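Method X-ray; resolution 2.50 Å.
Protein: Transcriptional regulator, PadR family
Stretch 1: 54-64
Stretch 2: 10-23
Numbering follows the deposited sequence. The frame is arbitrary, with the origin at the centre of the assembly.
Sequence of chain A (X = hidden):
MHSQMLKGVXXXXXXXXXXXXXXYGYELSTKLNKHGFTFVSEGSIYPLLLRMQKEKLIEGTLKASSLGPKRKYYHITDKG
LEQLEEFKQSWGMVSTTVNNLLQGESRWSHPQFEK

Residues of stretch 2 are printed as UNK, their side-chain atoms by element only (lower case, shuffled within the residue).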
# COMPACT_ATOMS: atom_id res chain seq x y z
N LYS A 54 -19.74 -10.09 -5.54
CA LYS A 54 -20.48 -10.70 -4.44
C LYS A 54 -20.63 -9.71 -3.29
O LYS A 54 -21.56 -9.81 -2.50
CB LYS A 54 -19.76 -11.97 -3.97
CG LYS A 54 -20.56 -12.81 -2.98
CD LYS A 54 -19.83 -14.12 -2.65
CE LYS A 54 -18.51 -13.88 -1.94
NZ LYS A 54 -18.70 -13.25 -0.60
N GLU A 55 -19.71 -8.76 -3.21
CA GLU A 55 -19.80 -7.72 -2.19
C GLU A 55 -20.50 -6.48 -2.73
O GLU A 55 -20.59 -5.46 -2.05
CB GLU A 55 -18.41 -7.36 -1.68
CG GLU A 55 -17.56 -8.55 -1.27
CD GLU A 55 -16.19 -8.14 -0.78
OE1 GLU A 55 -15.79 -6.99 -1.08
OE2 GLU A 55 -15.53 -8.95 -0.11
N LYS A 56 -20.99 -6.57 -3.96
CA LYS A 56 -21.84 -5.54 -4.55
C LYS A 56 -21.11 -4.22 -4.76
O LYS A 56 -21.71 -3.15 -4.69
CB LYS A 56 -23.07 -5.32 -3.66
CG LYS A 56 -23.83 -6.61 -3.35
CD LYS A 56 -25.07 -6.74 -4.22
CE LYS A 56 -25.44 -8.20 -4.45
NZ LYS A 56 -26.07 -8.39 -5.79
N LEU A 57 -19.81 -4.29 -5.04
CA LEU A 57 -19.02 -3.10 -5.34
C LEU A 57 -19.12 -2.79 -6.83
O LEU A 57 -19.10 -1.63 -7.24
CB LEU A 57 -17.56 -3.31 -4.97
CG LEU A 57 -17.28 -3.63 -3.50
CD1 LEU A 57 -15.79 -3.79 -3.29
CD2 LEU A 57 -17.85 -2.56 -2.59
N ILE A 58 -19.22 -3.84 -7.64
CA ILE A 58 -19.40 -3.69 -9.07
C ILE A 58 -20.47 -4.66 -9.54
O ILE A 58 -20.85 -5.58 -8.81
CB ILE A 58 -18.08 -3.95 -9.84
CG1 ILE A 58 -17.65 -5.41 -9.67
CG2 ILE A 58 -16.99 -3.01 -9.34
CD1 ILE A 58 -16.40 -5.77 -10.45
N GLU A 59 -20.95 -4.46 -10.75
CA GLU A 59 -22.03 -5.28 -11.29
C GLU A 59 -21.90 -5.40 -12.80
O GLU A 59 -21.72 -4.40 -13.49
CB GLU A 59 -23.38 -4.65 -10.93
CG GLU A 59 -24.58 -5.42 -11.46
CD GLU A 59 -25.87 -4.63 -11.34
OE1 GLU A 59 -25.87 -3.58 -10.66
OE2 GLU A 59 -26.89 -5.04 -11.94
N GLY A 60 -21.98 -6.62 -13.30
CA GLY A 60 -21.89 -6.87 -14.72
C GLY A 60 -23.26 -6.98 -15.35
O GLY A 60 -24.17 -7.58 -14.78
N THR A 61 -23.42 -6.38 -16.53
CA THR A 61 -24.65 -6.49 -17.28
C THR A 61 -24.33 -6.77 -18.75
O THR A 61 -23.38 -6.22 -19.30
CB THR A 61 -25.50 -5.20 -17.19
OG1 THR A 61 -25.03 -4.25 -18.15
CG2 THR A 61 -25.42 -4.61 -15.79
N LEU A 62 -25.12 -7.64 -19.38
CA LEU A 62 -24.91 -7.97 -20.78
C LEU A 62 -25.40 -6.86 -21.69
O LEU A 62 -26.60 -6.71 -21.92
CB LEU A 62 -25.63 -9.28 -21.13
CG LEU A 62 -24.85 -10.59 -21.02
CD1 LEU A 62 -23.62 -10.58 -21.93
CD2 LEU A 62 -24.45 -10.88 -19.58
N LYS A 63 -24.47 -6.07 -22.21
CA LYS A 63 -24.80 -5.01 -23.16
C LYS A 63 -24.24 -5.34 -24.54
O LYS A 63 -23.30 -6.12 -24.67
CB LYS A 63 -24.25 -3.66 -22.70
CG LYS A 63 -24.91 -3.14 -21.43
CD LYS A 63 -24.42 -1.76 -21.06
CE LYS A 63 -24.80 -0.72 -22.10
NZ LYS A 63 -24.74 0.66 -21.54
N ALA A 64 -24.82 -4.73 -25.56
CA ALA A 64 -24.31 -4.86 -26.91
C ALA A 64 -23.14 -3.90 -27.09
O ALA A 64 -23.17 -2.78 -26.60
CB ALA A 64 -25.39 -4.58 -27.94
N UNK A 10 -4.92 -2.84 -5.77
CA UNK A 10 -5.46 -3.26 -7.06
C UNK A 10 -6.98 -3.15 -7.10
O UNK A 10 -7.56 -2.74 -8.11
c UNK A 10 -4.98 -4.53 -9.89
c UNK A 10 -5.02 -4.69 -7.37
c UNK A 10 -5.50 -5.30 -8.69
c UNK A 10 -5.06 -6.75 -8.76
N UNK A 11 -7.63 -3.52 -6.00
CA UNK A 11 -9.09 -3.41 -5.90
C UNK A 11 -9.53 -1.97 -6.09
O UNK A 11 -10.52 -1.69 -6.77
c UNK A 11 -11.07 -3.86 -4.34
c UNK A 11 -9.57 -3.95 -4.55
o UNK A 11 -10.76 -5.61 -2.76
o UNK A 11 -12.79 -4.79 -2.98
c UNK A 11 -11.58 -4.82 -3.28
N UNK A 12 -8.79 -1.04 -5.49
CA UNK A 12 -9.11 0.37 -5.58
C UNK A 12 -8.92 0.94 -6.97
O UNK A 12 -9.70 1.77 -7.42
N UNK A 13 -7.87 0.48 -7.65
CA UNK A 13 -7.58 0.97 -9.00
C UNK A 13 -8.58 0.39 -10.00
O UNK A 13 -8.92 1.03 -10.99
c UNK A 13 -6.15 0.61 -9.40
s UNK A 13 -4.89 1.52 -8.48
N UNK A 14 -9.04 -0.82 -9.72
CA UNK A 14 -10.10 -1.43 -10.51
C UNK A 14 -11.41 -0.65 -10.36
O UNK A 14 -12.11 -0.42 -11.34
c UNK A 14 -10.31 -2.91 -10.11
c UNK A 14 -9.24 -3.78 -10.76
c UNK A 14 -9.31 -5.24 -10.40
c UNK A 14 -11.70 -3.39 -10.53
N UNK A 15 -11.73 -0.25 -9.14
CA UNK A 15 -12.93 0.55 -8.90
C UNK A 15 -12.81 1.90 -9.61
O UNK A 15 -13.77 2.37 -10.20
c UNK A 15 -13.68 -0.07 -5.11
c UNK A 15 -13.17 0.77 -7.41
c UNK A 15 -14.98 -0.94 -7.06
c UNK A 15 -13.63 -0.43 -6.59
N UNK A 16 -11.63 2.50 -9.54
CA UNK A 16 -11.42 3.79 -10.20
C UNK A 16 -11.70 3.68 -11.69
O UNK A 16 -12.45 4.47 -12.26
c UNK A 16 -10.27 6.80 -10.24
o UNK A 16 -9.17 9.18 -12.76
c UNK A 16 -9.37 8.00 -12.09
c UNK A 16 -8.86 6.82 -12.60
c UNK A 16 -9.76 5.60 -10.73
c UNK A 16 -9.06 5.63 -11.93
c UNK A 16 -9.99 4.30 -10.00
c UNK A 16 -10.07 7.99 -10.90
N UNK A 17 -11.08 2.68 -12.32
CA UNK A 17 -11.19 2.49 -13.76
C UNK A 17 -12.64 2.23 -14.16
O UNK A 17 -13.14 2.86 -15.09
c UNK A 17 -10.72 0.85 -15.61
c UNK A 17 -8.83 1.79 -14.27
c UNK A 17 -7.83 0.66 -14.23
c UNK A 17 -10.29 1.33 -14.23
N UNK A 18 -13.30 1.32 -13.46
CA UNK A 18 -14.69 0.99 -13.76
C UNK A 18 -15.61 2.19 -13.51
O UNK A 18 -16.61 2.35 -14.20
c UNK A 18 -16.67 -0.44 -13.15
c UNK A 18 -14.89 -2.75 -12.67
c UNK A 18 -14.39 -1.47 -13.31
c UNK A 18 -15.18 -0.21 -12.93
N UNK A 19 -15.27 3.01 -12.52
CA UNK A 19 -16.08 4.18 -12.20
C UNK A 19 -16.05 5.19 -13.34
O UNK A 19 -16.99 5.97 -13.52
c UNK A 19 -15.62 4.84 -10.89
o UNK A 19 -14.53 5.73 -11.08
N UNK A 20 -14.98 5.15 -14.13
CA UNK A 20 -14.78 6.12 -15.19
C UNK A 20 -15.29 5.62 -16.54
O UNK A 20 -15.61 6.42 -17.41
c UNK A 20 -12.77 7.28 -14.10
o UNK A 20 -13.65 9.37 -14.88
c UNK A 20 -13.29 6.49 -15.29
n UNK A 20 -13.93 8.89 -12.70
c UNK A 20 -13.49 8.61 -13.93
N UNK A 21 -15.37 4.31 -16.70
CA UNK A 21 -15.84 3.73 -17.95
C UNK A 21 -16.28 2.28 -17.79
O UNK A 21 -15.56 1.45 -17.23
c UNK A 21 -14.74 3.80 -19.01
o UNK A 21 -12.85 3.26 -20.88
o UNK A 21 -14.23 2.52 -22.42
c UNK A 21 -14.00 3.00 -21.29
c UNK A 21 -15.17 3.27 -20.37
N UNK A 22 -17.48 1.98 -18.27
CA UNK A 22 -17.96 0.61 -18.37
C UNK A 22 -16.98 -0.20 -19.22
O UNK A 22 -16.71 0.15 -20.36
o UNK A 22 -22.49 -1.12 -18.62
o UNK A 22 -22.01 0.65 -19.84
c UNK A 22 -19.34 0.58 -19.03
c UNK A 22 -20.44 -0.00 -18.17
c UNK A 22 -21.74 -0.17 -18.93
N UNK A 23 -16.46 -1.28 -18.65
CA UNK A 23 -15.49 -2.11 -19.37
C UNK A 23 -15.76 -3.60 -19.19
O UNK A 23 -16.25 -4.02 -18.14
c UNK A 23 -13.62 -0.42 -19.27
c UNK A 23 -14.05 -1.83 -18.89
c UNK A 23 -13.93 -2.07 -17.39

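Position 10 carries four carbons that fork at the second, and none reaches stretch 1: L10, a buried leucine in the helix, where an apolar side chain suits the site. Position 11 has three carbons, the third bearing two oxygens, one of which touches L57; this is a carboxylate, hence E11. OE2 of E11 lies 3.2 Å from CD1 of L57. Its CB points sideways, but the extended chain brings its end nearer, so that OE2 of E11 lies 4.2 Å from OE1 of E55, two like charges close together.

Position 12 has no side-chain atoms and is G12, buried and out of reach, a site that glycine fills with backbone alone. Position 13, one carbon and then a sulfur, is C13, a small side chain in a buried site. At position 14 four carbons fork at the first, with one arm two carbons long, which defines I14; its CB points toward stretch 1 but it makes no contact.

Position 15 also has four carbons, but the fork is at the second, as in leucine. L15 starts sideways, and its end comes nearer: CD2 of L15 lies 3.7 Å from CG2 of I58 and 4.1 Å from CB of L57. A wholly apolar side chain suits this buried place, where it packs against two apolar neighbours.

Position 16 is a six-carbon ring on one carbon, bearing one oxygen: Y16, which does not touch stretch 1; its largely apolar ring suits a buried site. Position 17 repeats the fork at the first carbon with one longer arm, giving I17, apolar as its buried site favours and also out of reach. Position 18 has the same branching and is I18, but this one points toward stretch 1, its CD1 3.9 Å from CG2 of I58.

Position 19, one carbon and one oxygen, is S19; its OG donates a hydrogen bond to O of Y16, 2.7 Å away, satisfying the hydroxyl within the helix. Position 20 has three carbons, the third carrying one oxygen and one nitrogen, the amide of Q20, exposed at the last helical residue. Position 21, three carbons and two oxygens, is E21, the first residue to leave helical phi/psi; its charge suits a partly exposed site.

Position 22 has the same composition, but its carboxylate meets K63. It is E22, whose OE1 accepts a hydrogen bond from NZ of K63 at 3.2 Å, part of a salt bridge. Position 23, one carbon carrying two more, is V23, without contact, its apolar side chain suited to burial.

The contact has an apolar centre, formed by the helix against L57 and I58, with the carboxylate of E11 near L57 and E55 and a salt bridge past the helix end. L15 and I18 pack on I58, with L15 also against L57, excluding water from a buried apolar patch. Beyond the helix, E22 pairs its charge with exposed K63, adding a polar tie to an interface with 324 Å² buried, both sides summed.

Stretch 2 10-23: LEGCILYIISQEEV
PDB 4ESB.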